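Putative fimbrium tip subunit Fim1C (Bacteroides ovatus, PDB 4EPS) is probably a component of the tip of fimbriae, the filamentous cell-surface appendages that mediate adhesion and biofilm formation. Local coordinates at residues D460-S472 / K478-G490. Residues are numbered along the deposited sequence; the frame is centred on the assembly and turned at random.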
# COMPACT_ATOMS: atom_id res chain seq x y z
N ASP A 460 -4.12 -27.36 14.75
CA ASP A 460 -3.50 -28.67 14.65
C ASP A 460 -4.11 -29.46 13.49
O ASP A 460 -3.68 -30.57 13.21
CB ASP A 460 -3.62 -29.42 16.00
CG ASP A 460 -2.78 -28.78 17.10
OD1 ASP A 460 -1.64 -28.34 16.82
OD2 ASP A 460 -3.29 -28.68 18.24
N LYS A 461 -5.09 -28.86 12.78
CA LYS A 461 -5.76 -29.52 11.65
C LYS A 461 -5.61 -28.76 10.35
O LYS A 461 -5.78 -27.54 10.32
CB LYS A 461 -7.25 -29.69 11.95
CG LYS A 461 -7.56 -30.59 13.15
CD LYS A 461 -8.95 -30.32 13.70
CE LYS A 461 -9.52 -31.53 14.39
NZ LYS A 461 -10.97 -31.36 14.67
N THR A 462 -5.32 -29.48 9.28
CA THR A 462 -5.26 -28.88 7.95
C THR A 462 -6.46 -29.40 7.18
O THR A 462 -7.23 -30.22 7.70
CB THR A 462 -3.92 -29.20 7.23
OG1 THR A 462 -3.80 -30.61 7.10
CG2 THR A 462 -2.69 -28.56 7.90
N MSE A 463 -6.62 -28.92 5.97
CA MSE A 463 -7.68 -29.38 5.09
C MSE A 463 -7.12 -30.58 4.32
O MSE A 463 -6.25 -30.40 3.48
CB MSE A 463 -8.09 -28.20 4.20
CG MSE A 463 -9.39 -28.40 3.55
SE MSE A 463 -9.82 -26.82 2.52
CE MSE A 463 -11.41 -27.63 1.78
N ASP A 464 -7.55 -31.81 4.68
CA ASP A 464 -7.05 -33.02 4.00
C ASP A 464 -7.57 -33.02 2.55
O ASP A 464 -8.79 -33.01 2.32
CB ASP A 464 -7.46 -34.27 4.78
CG ASP A 464 -7.04 -35.63 4.22
OD1 ASP A 464 -6.36 -35.66 3.16
OD2 ASP A 464 -7.42 -36.66 4.82
N ILE A 465 -6.63 -32.98 1.59
CA ILE A 465 -6.95 -32.96 0.15
C ILE A 465 -7.72 -34.23 -0.29
O ILE A 465 -8.39 -34.18 -1.30
CB ILE A 465 -5.66 -32.76 -0.69
CG1 ILE A 465 -5.97 -32.26 -2.11
CG2 ILE A 465 -4.73 -34.03 -0.68
CD1 ILE A 465 -4.74 -31.89 -3.02
N SER A 466 -7.60 -35.35 0.47
CA SER A 466 -8.26 -36.63 0.12
C SER A 466 -9.63 -36.77 0.81
O SER A 466 -10.33 -37.76 0.59
CB SER A 466 -7.36 -37.80 0.51
OG SER A 466 -7.15 -37.85 1.91
N ALA A 467 -10.03 -35.79 1.65
CA ALA A 467 -11.32 -35.85 2.34
C ALA A 467 -12.48 -35.40 1.42
O ALA A 467 -12.26 -34.87 0.33
CB ALA A 467 -11.28 -34.98 3.59
N THR A 468 -13.71 -35.63 1.88
CA THR A 468 -14.94 -35.27 1.17
C THR A 468 -15.63 -34.23 2.01
O THR A 468 -15.79 -34.44 3.20
CB THR A 468 -15.79 -36.51 0.91
OG1 THR A 468 -15.03 -37.41 0.08
CG2 THR A 468 -17.10 -36.16 0.18
N TYR A 469 -16.05 -33.12 1.39
CA TYR A 469 -16.58 -31.99 2.15
C TYR A 469 -18.05 -31.71 1.88
O TYR A 469 -18.46 -31.67 0.72
CB TYR A 469 -15.74 -30.72 1.84
CG TYR A 469 -14.31 -30.86 2.29
CD1 TYR A 469 -13.37 -31.51 1.50
CD2 TYR A 469 -13.91 -30.43 3.56
CE1 TYR A 469 -12.05 -31.70 1.94
CE2 TYR A 469 -12.61 -30.62 4.01
CZ TYR A 469 -11.68 -31.26 3.20
OH TYR A 469 -10.38 -31.45 3.65
N TRP A 470 -18.83 -31.48 2.94
CA TRP A 470 -20.23 -31.09 2.76
C TRP A 470 -20.36 -29.73 2.10
O TRP A 470 -19.61 -28.82 2.44
CB TRP A 470 -20.91 -30.90 4.14
CG TRP A 470 -21.21 -32.16 4.89
CD1 TRP A 470 -20.71 -32.51 6.10
CD2 TRP A 470 -22.20 -33.14 4.55
NE1 TRP A 470 -21.31 -33.67 6.55
CE2 TRP A 470 -22.22 -34.09 5.60
CE3 TRP A 470 -23.04 -33.35 3.43
CZ2 TRP A 470 -23.05 -35.22 5.59
CZ3 TRP A 470 -23.89 -34.46 3.43
CH2 TRP A 470 -23.89 -35.38 4.49
N SER A 471 -21.37 -29.56 1.24
CA SER A 471 -21.73 -28.23 0.78
C SER A 471 -23.18 -27.98 1.23
O SER A 471 -23.86 -28.92 1.66
CB SER A 471 -21.60 -28.07 -0.73
OG SER A 471 -22.73 -28.62 -1.38
N SER A 472 -23.64 -26.74 1.09
CA SER A 472 -25.02 -26.39 1.41
C SER A 472 -25.89 -26.48 0.13
O SER A 472 -27.06 -26.09 0.16
CB SER A 472 -25.10 -24.99 2.01
OG SER A 472 -24.46 -24.05 1.14
N LYS A 478 -32.75 -36.60 -0.63
CA LYS A 478 -31.86 -37.48 0.14
C LYS A 478 -30.40 -37.06 0.16
O LYS A 478 -29.66 -37.51 1.05
CB LYS A 478 -31.91 -38.91 -0.43
CG LYS A 478 -33.30 -39.53 -0.52
CD LYS A 478 -33.25 -40.63 -1.58
CE LYS A 478 -34.57 -41.32 -1.82
NZ LYS A 478 -34.48 -42.30 -2.94
N ASN A 479 -29.94 -36.27 -0.85
CA ASN A 479 -28.52 -35.95 -1.05
C ASN A 479 -28.19 -34.49 -1.16
O ASN A 479 -28.96 -33.70 -1.72
CB ASN A 479 -28.04 -36.59 -2.38
CG ASN A 479 -27.86 -38.10 -2.38
OD1 ASN A 479 -28.52 -38.84 -1.65
ND2 ASN A 479 -27.00 -38.60 -3.25
N MSE A 480 -26.98 -34.15 -0.71
CA MSE A 480 -26.34 -32.85 -0.89
C MSE A 480 -25.24 -33.03 -1.93
O MSE A 480 -24.80 -34.14 -2.18
CB MSE A 480 -25.67 -32.35 0.44
CG MSE A 480 -26.61 -32.24 1.63
SE MSE A 480 -28.08 -31.05 1.28
CE MSE A 480 -27.17 -29.38 1.25
N TYR A 481 -24.77 -31.93 -2.50
CA TYR A 481 -23.54 -31.95 -3.29
C TYR A 481 -22.37 -32.03 -2.29
O TYR A 481 -22.40 -31.36 -1.23
CB TYR A 481 -23.40 -30.68 -4.14
CG TYR A 481 -24.20 -30.74 -5.43
CD1 TYR A 481 -25.58 -30.60 -5.42
CD2 TYR A 481 -23.56 -30.93 -6.65
CE1 TYR A 481 -26.31 -30.64 -6.61
CE2 TYR A 481 -24.28 -30.92 -7.85
CZ TYR A 481 -25.66 -30.81 -7.82
OH TYR A 481 -26.38 -30.85 -8.98
N ILE A 482 -21.36 -32.84 -2.60
CA ILE A 482 -20.16 -33.00 -1.77
C ILE A 482 -18.96 -32.71 -2.66
O ILE A 482 -18.98 -33.03 -3.86
CB ILE A 482 -20.10 -34.41 -1.10
CG1 ILE A 482 -20.47 -35.55 -2.14
CG2 ILE A 482 -20.99 -34.42 0.18
CD1 ILE A 482 -20.13 -37.06 -1.69
N VAL A 483 -17.93 -32.12 -2.08
CA VAL A 483 -16.78 -31.70 -2.85
C VAL A 483 -15.55 -32.53 -2.49
O VAL A 483 -15.27 -32.79 -1.32
CB VAL A 483 -16.52 -30.16 -2.68
CG1 VAL A 483 -15.22 -29.72 -3.37
CG2 VAL A 483 -17.70 -29.36 -3.23
N THR A 484 -14.83 -32.93 -3.53
CA THR A 484 -13.57 -33.65 -3.43
C THR A 484 -12.54 -32.88 -4.21
O THR A 484 -12.89 -32.02 -5.02
CB THR A 484 -13.72 -35.10 -3.94
OG1 THR A 484 -14.25 -35.07 -5.27
CG2 THR A 484 -14.57 -35.95 -3.00
N TYR A 485 -11.27 -33.19 -3.99
CA TYR A 485 -10.19 -32.47 -4.63
C TYR A 485 -9.12 -33.38 -5.18
O TYR A 485 -8.82 -34.40 -4.59
CB TYR A 485 -9.50 -31.57 -3.57
CG TYR A 485 -10.39 -30.51 -2.99
CD1 TYR A 485 -10.63 -29.32 -3.68
CD2 TYR A 485 -11.02 -30.69 -1.76
CE1 TYR A 485 -11.50 -28.34 -3.17
CE2 TYR A 485 -11.86 -29.71 -1.22
CZ TYR A 485 -12.10 -28.54 -1.94
OH TYR A 485 -12.95 -27.60 -1.40
N SER A 486 -8.50 -32.92 -6.24
CA SER A 486 -7.23 -33.44 -6.74
C SER A 486 -6.20 -32.33 -6.45
O SER A 486 -6.58 -31.29 -5.88
CB SER A 486 -7.32 -33.76 -8.23
OG SER A 486 -7.42 -32.53 -8.94
N LYS A 487 -4.95 -32.49 -6.91
CA LYS A 487 -3.94 -31.45 -6.73
C LYS A 487 -4.17 -30.30 -7.70
O LYS A 487 -3.51 -29.26 -7.57
CB LYS A 487 -2.53 -32.04 -6.88
CG LYS A 487 -2.13 -32.91 -5.69
CD LYS A 487 -0.73 -33.48 -5.85
CE LYS A 487 -0.38 -34.37 -4.68
NZ LYS A 487 0.91 -35.09 -4.90
N THR A 488 -5.11 -30.43 -8.65
CA THR A 488 -5.34 -29.37 -9.64
C THR A 488 -6.78 -28.83 -9.69
O THR A 488 -7.00 -27.83 -10.36
CB THR A 488 -4.93 -29.86 -11.07
OG1 THR A 488 -5.75 -30.97 -11.44
CG2 THR A 488 -3.45 -30.27 -11.15
N ALA A 489 -7.76 -29.50 -9.03
CA ALA A 489 -9.14 -28.99 -9.10
C ALA A 489 -10.01 -29.52 -8.00
O ALA A 489 -9.75 -30.59 -7.46
CB ALA A 489 -9.77 -29.38 -10.45
N GLY A 490 -11.08 -28.80 -7.73
CA GLY A 490 -12.15 -29.26 -6.85
C GLY A 490 -13.23 -29.83 -7.77
O GLY A 490 -13.38 -29.42 -8.93
O HOH W 1 -10.85 -35.14 -1.90
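Tyr469 and Val483 form an antiparallel hydrogen-bonded pair, Tyr469 N to Val483 O at 2.8 Å and Val483 N to Tyr469 O at 2.9 Å, and Trp470 faces Ile482 as the following non-hydrogen-bonded pair. One step on, Tyr481 O is gripped twice by Ser471: the backbone N lies in the carbonyl plane, while OG, 2.8 Å from Tyr481 O, sits above it. Beyond the strand pairing, one water takes over, accepting from Tyr485 N and lying 2.7 Å from both Ile465 O and Ala467 O, linking Tyr485 to the type I turn Asp464-Ala467. Strands 469-474 and 479-485 form a beta hairpin, with strand 490-497 pairing on the far side of 479-485 in an antiparallel sheet. Beside Val483, the rings of Tyr469 and Tyr485 meet obliquely, planes at 66°, with Tyr469 CD1 3.6 Å from Tyr485 CE2. Met463, a selenomethionine extended with CG anti to the backbone N (chi1 -163°), lays CE over the centre of the Tyr469 ring and 3.5 Å from Tyr485 OH, which is hydrogen-bonded to Leu437 O. Tyr469 OH donates to Asp464 O at 2.6 Å. A leucine in place of Tyr469 would probably cost the turn this hydroxyl tie and leave Met463 CE without its ring face. On the face that carries Trp470 and Ile482, Trp470 CZ3 packs 3.9 Å from CG of selenomethionine Met480, which then bends at chi2 and chi3, bringing CE against the backbone of Ser471 and Ser472.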